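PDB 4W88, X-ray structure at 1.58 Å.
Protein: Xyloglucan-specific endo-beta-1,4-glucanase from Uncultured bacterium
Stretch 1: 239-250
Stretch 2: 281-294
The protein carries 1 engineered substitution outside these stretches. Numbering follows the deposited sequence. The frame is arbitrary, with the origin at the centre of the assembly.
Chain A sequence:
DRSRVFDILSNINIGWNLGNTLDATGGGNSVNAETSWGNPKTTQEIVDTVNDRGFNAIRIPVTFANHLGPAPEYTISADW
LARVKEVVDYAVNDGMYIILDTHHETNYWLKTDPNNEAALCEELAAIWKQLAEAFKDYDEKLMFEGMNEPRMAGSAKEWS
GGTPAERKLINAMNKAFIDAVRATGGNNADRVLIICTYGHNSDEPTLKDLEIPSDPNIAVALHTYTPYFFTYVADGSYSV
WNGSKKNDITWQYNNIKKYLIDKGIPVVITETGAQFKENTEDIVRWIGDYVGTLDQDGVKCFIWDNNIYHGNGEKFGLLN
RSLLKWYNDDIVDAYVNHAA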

# COMPACT_ATOMS: atom_id res chain seq x y z
N SER A 239 -6.41 -4.87 -23.69
CA SER A 239 -7.21 -5.64 -22.79
C SER A 239 -7.10 -7.13 -22.89
O SER A 239 -7.78 -7.84 -22.15
CB SER A 239 -8.64 -5.23 -22.95
OG SER A 239 -9.17 -5.67 -24.22
N VAL A 240 -6.28 -7.61 -23.82
CA VAL A 240 -6.12 -9.03 -24.02
C VAL A 240 -4.92 -9.53 -23.24
O VAL A 240 -3.88 -8.94 -23.24
CB VAL A 240 -5.92 -9.31 -25.52
CG1 VAL A 240 -5.62 -10.79 -25.79
CG2 VAL A 240 -7.10 -8.80 -26.31
N TRP A 241 -5.06 -10.70 -22.64
CA TRP A 241 -3.98 -11.35 -21.94
C TRP A 241 -3.84 -12.76 -22.43
O TRP A 241 -4.65 -13.66 -22.06
CB TRP A 241 -4.13 -11.30 -20.41
CG TRP A 241 -2.87 -11.72 -19.76
CD1 TRP A 241 -2.52 -12.98 -19.35
CD2 TRP A 241 -1.72 -10.91 -19.59
NE1 TRP A 241 -1.21 -12.99 -18.90
CE2 TRP A 241 -0.71 -11.72 -19.02
CE3 TRP A 241 -1.44 -9.57 -19.87
CZ2 TRP A 241 0.53 -11.24 -18.72
CZ3 TRP A 241 -0.21 -9.08 -19.51
CH2 TRP A 241 0.78 -9.91 -19.00
N ASN A 242 -2.84 -12.97 -23.30
CA ASN A 242 -2.56 -14.31 -23.73
C ASN A 242 -1.25 -14.89 -23.28
O ASN A 242 -0.92 -15.96 -23.72
CB ASN A 242 -2.63 -14.39 -25.27
CG ASN A 242 -1.47 -13.65 -25.94
OD1 ASN A 242 -0.58 -13.14 -25.30
ND2 ASN A 242 -1.47 -13.64 -27.25
N GLY A 243 -0.53 -14.23 -22.39
CA GLY A 243 0.73 -14.76 -21.95
C GLY A 243 1.92 -14.14 -22.58
O GLY A 243 3.03 -14.26 -22.01
N SER A 244 1.73 -13.52 -23.74
CA SER A 244 2.85 -13.04 -24.52
C SER A 244 3.66 -11.94 -23.83
O SER A 244 4.83 -11.78 -24.11
CB SER A 244 2.39 -12.54 -25.90
OG SER A 244 1.69 -11.32 -25.79
N LYS A 245 3.00 -11.20 -22.93
CA LYS A 245 3.69 -10.14 -22.16
C LYS A 245 4.05 -10.57 -20.75
O LYS A 245 4.40 -9.70 -19.91
CB LYS A 245 2.88 -8.83 -22.12
CG LYS A 245 2.55 -8.20 -23.46
CD LYS A 245 3.60 -7.22 -23.91
CE LYS A 245 4.79 -7.89 -24.51
NZ LYS A 245 5.60 -6.82 -25.17
N LYS A 246 4.02 -11.88 -20.47
CA LYS A 246 4.40 -12.37 -19.12
C LYS A 246 5.85 -11.99 -18.80
O LYS A 246 6.22 -11.77 -17.62
CB LYS A 246 4.17 -13.88 -18.95
CG LYS A 246 4.55 -14.38 -17.56
CD LYS A 246 4.29 -15.87 -17.40
CE LYS A 246 4.42 -16.35 -15.97
NZ LYS A 246 4.00 -17.77 -15.93
N ASN A 247 6.68 -11.96 -19.83
CA ASN A 247 8.09 -11.48 -19.69
C ASN A 247 8.23 -10.12 -18.96
O ASN A 247 9.23 -9.90 -18.26
CB ASN A 247 8.79 -11.45 -21.06
CG ASN A 247 7.88 -10.86 -22.16
OD1 ASN A 247 7.62 -9.64 -22.21
ND2 ASN A 247 7.31 -11.75 -22.98
N ASP A 248 7.27 -9.22 -19.14
CA ASP A 248 7.31 -7.94 -18.44
C ASP A 248 7.24 -8.18 -16.93
O ASP A 248 7.91 -7.48 -16.11
CB ASP A 248 6.18 -7.02 -18.86
CG ASP A 248 6.39 -6.43 -20.26
OD1 ASP A 248 7.33 -6.74 -20.98
OD2 ASP A 248 5.58 -5.62 -20.66
N ILE A 249 6.37 -9.13 -16.55
CA ILE A 249 6.21 -9.48 -15.14
C ILE A 249 7.50 -10.14 -14.61
O ILE A 249 8.05 -9.75 -13.58
CB ILE A 249 5.05 -10.41 -14.93
CG1 ILE A 249 3.73 -9.75 -15.31
CG2 ILE A 249 4.97 -10.81 -13.48
CD1 ILE A 249 2.52 -10.72 -15.41
N THR A 250 7.97 -11.13 -15.38
CA THR A 250 9.18 -11.90 -15.04
C THR A 250 10.44 -11.09 -14.86
O THR A 250 11.18 -11.28 -13.88
CB THR A 250 9.38 -13.02 -16.06
OG1 THR A 250 8.18 -13.79 -16.12
CG2 THR A 250 10.51 -13.93 -15.65
N GLU A 281 -12.16 -12.69 -18.64
CA GLU A 281 -11.28 -13.88 -18.87
C GLU A 281 -9.79 -13.50 -18.98
O GLU A 281 -8.89 -14.24 -18.58
CB GLU A 281 -11.71 -14.62 -20.14
CG GLU A 281 -13.10 -15.20 -20.01
CD GLU A 281 -14.11 -14.34 -20.77
OE1 GLU A 281 -14.74 -14.95 -21.77
OE2 GLU A 281 -14.28 -13.10 -20.36
N ASP A 282 -9.52 -12.33 -19.58
CA ASP A 282 -8.14 -11.87 -19.66
C ASP A 282 -7.55 -11.49 -18.30
O ASP A 282 -6.40 -11.83 -18.00
CB ASP A 282 -8.05 -10.65 -20.60
CG ASP A 282 -8.53 -10.98 -21.97
OD1 ASP A 282 -7.76 -11.62 -22.70
OD2 ASP A 282 -9.67 -10.64 -22.32
N ILE A 283 -8.35 -10.81 -17.51
CA ILE A 283 -7.88 -10.50 -16.16
C ILE A 283 -7.64 -11.77 -15.33
O ILE A 283 -6.62 -11.85 -14.63
CB ILE A 283 -8.80 -9.49 -15.44
CG1 ILE A 283 -8.75 -8.13 -16.16
CG2 ILE A 283 -8.44 -9.40 -13.97
CD1 ILE A 283 -9.74 -7.10 -15.65
N VAL A 284 -8.57 -12.75 -15.39
CA VAL A 284 -8.29 -14.02 -14.75
C VAL A 284 -6.96 -14.64 -15.16
O VAL A 284 -6.20 -15.14 -14.30
CB VAL A 284 -9.48 -14.99 -14.96
CG1 VAL A 284 -9.16 -16.41 -14.45
CG2 VAL A 284 -10.75 -14.39 -14.26
N ARG A 285 -6.66 -14.67 -16.47
CA ARG A 285 -5.38 -15.18 -16.93
C ARG A 285 -4.18 -14.36 -16.42
O ARG A 285 -3.14 -14.92 -16.01
CB ARG A 285 -5.36 -15.25 -18.46
CG ARG A 285 -6.26 -16.35 -19.03
CD ARG A 285 -5.95 -16.63 -20.50
NE ARG A 285 -6.55 -15.58 -21.32
CZ ARG A 285 -7.81 -15.56 -21.74
NH1 ARG A 285 -8.64 -16.52 -21.46
NH2 ARG A 285 -8.25 -14.53 -22.45
N TRP A 286 -4.33 -13.04 -16.41
CA TRP A 286 -3.26 -12.18 -15.93
C TRP A 286 -2.97 -12.47 -14.45
O TRP A 286 -1.81 -12.56 -14.05
CB TRP A 286 -3.64 -10.71 -16.12
CG TRP A 286 -2.67 -9.77 -15.48
CD1 TRP A 286 -1.44 -9.38 -15.95
CD2 TRP A 286 -2.85 -9.14 -14.22
NE1 TRP A 286 -0.84 -8.54 -15.05
CE2 TRP A 286 -1.70 -8.37 -13.98
CE3 TRP A 286 -3.87 -9.15 -13.28
CZ2 TRP A 286 -1.53 -7.64 -12.78
CZ3 TRP A 286 -3.71 -8.45 -12.12
CH2 TRP A 286 -2.57 -7.69 -11.88
N ILE A 287 -4.02 -12.65 -13.64
CA ILE A 287 -3.83 -12.93 -12.19
C ILE A 287 -3.06 -14.22 -12.00
O ILE A 287 -2.14 -14.30 -11.20
CB ILE A 287 -5.18 -12.99 -11.42
CG1 ILE A 287 -5.93 -11.61 -11.46
CG2 ILE A 287 -5.06 -13.63 -10.07
CD1 ILE A 287 -7.38 -11.57 -11.01
N GLY A 288 -3.41 -15.22 -12.81
CA GLY A 288 -2.63 -16.47 -12.80
C GLY A 288 -1.15 -16.25 -13.01
O GLY A 288 -0.32 -16.77 -12.29
N ASP A 289 -0.81 -15.45 -14.02
CA ASP A 289 0.58 -15.21 -14.36
C ASP A 289 1.26 -14.30 -13.36
O ASP A 289 2.45 -14.53 -12.99
CB ASP A 289 0.68 -14.57 -15.77
CG ASP A 289 0.51 -15.59 -16.87
OD1 ASP A 289 0.67 -16.81 -16.61
OD2 ASP A 289 0.23 -15.18 -18.00
N TYR A 290 0.52 -13.31 -12.90
CA TYR A 290 1.09 -12.28 -12.01
C TYR A 290 1.19 -12.80 -10.55
O TYR A 290 2.29 -12.86 -9.96
CB TYR A 290 0.25 -11.03 -12.09
CG TYR A 290 0.78 -9.99 -11.14
CD1 TYR A 290 1.77 -9.12 -11.50
CD2 TYR A 290 0.28 -9.94 -9.87
CE1 TYR A 290 2.32 -8.23 -10.57
CE2 TYR A 290 0.76 -9.07 -8.96
CZ TYR A 290 1.78 -8.20 -9.23
OH TYR A 290 2.25 -7.33 -8.26
N VAL A 291 0.07 -13.22 -9.97
CA VAL A 291 0.10 -13.75 -8.61
C VAL A 291 0.88 -15.05 -8.55
O VAL A 291 1.64 -15.29 -7.58
CB VAL A 291 -1.29 -13.82 -7.98
CG1 VAL A 291 -1.21 -14.29 -6.53
CG2 VAL A 291 -1.98 -12.44 -8.07
N GLY A 292 0.73 -15.87 -9.58
CA GLY A 292 1.58 -17.08 -9.70
C GLY A 292 3.10 -16.83 -9.63
O GLY A 292 3.86 -17.63 -9.01
N THR A 293 3.53 -15.71 -10.19
CA THR A 293 4.90 -15.31 -10.15
C THR A 293 5.30 -14.98 -8.69
O THR A 293 6.34 -15.45 -8.20
CB THR A 293 5.19 -14.11 -11.08
OG1 THR A 293 5.00 -14.50 -12.45
CG2 THR A 293 6.67 -13.62 -10.90
N LEU A 294 4.46 -14.21 -7.98
CA LEU A 294 4.70 -13.87 -6.56
C LEU A 294 4.74 -15.10 -5.67
O LEU A 294 5.61 -15.21 -4.76
CB LEU A 294 3.64 -12.91 -6.06
CG LEU A 294 3.64 -11.53 -6.71
CD1 LEU A 294 2.55 -10.69 -6.05
CD2 LEU A 294 4.98 -10.81 -6.78
O HOH W 1 -10.24 -8.29 -24.12
O HOH W 2 7.43 -15.02 -13.91

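Stretch 2 is helical throughout. Stretch 1 starts as a loop, passes through a type I beta turn from Gly-243 to Lys-246, and enters a helix. The two helices run nearly parallel, at 22°, with axes 10.0 Å apart at closest approach.

The loop meets the helix first at Ser-239. Water 1 links its OG (2.8 Å) to Asp-282 OD2, to which the water donates at 3.0 Å.

Trp-241 has the largest contact area of stretch 1. Its backbone is held at both polar atoms. Trp-241 N donates to Asp-282 OD1 at 2.9 Å, and Arg-285 NE donates to Trp-241 O at 2.8 Å. Arg-285 NH2 also forms a salt bridge with Asp-282 OD1, at 3.0 Å. One carboxylate oxygen thus receives both a backbone NH and a guanidinium group.

One face of the Trp-241 ring packs on the helix at Trp-286. Trp-286 CA sits over its face, 3.7 Å from the centroid of the five-membered ring, a CH-pi contact. The edge of the Trp-286 ring points at the same indole, with planes at 85°. Trp-241 is buried, and its indole NH is paired: Trp-241 NE1 donates to Asp-289 OD2 at 2.8 Å, almost linearly.

Gly-243 has a positive phi. A CB here would jam against the carbonyl O of Asn-242. In the turn, Lys-246 N donates to Gly-243 O at 3.0 Å.

The CA-to-CB bond of Lys-246 points toward stretch 2, and the side chain is extended, with all four chi angles t. Its NZ forms a long salt bridge with Asp-289 OD1, at 3.5 Å. Asp-289 therefore serves Trp-241 with one oxygen and Lys-246 with the other.

Ile-249 is a knob among Trp-286, Asp-289, Tyr-290 and Thr-293. Ile-249 CD1 lies 4.0 Å from Tyr-290 CB, an apolar contact.

At Thr-250, water 2 bridges OG1 (2.6 Å) to Thr-293 OG1 (2.9 Å).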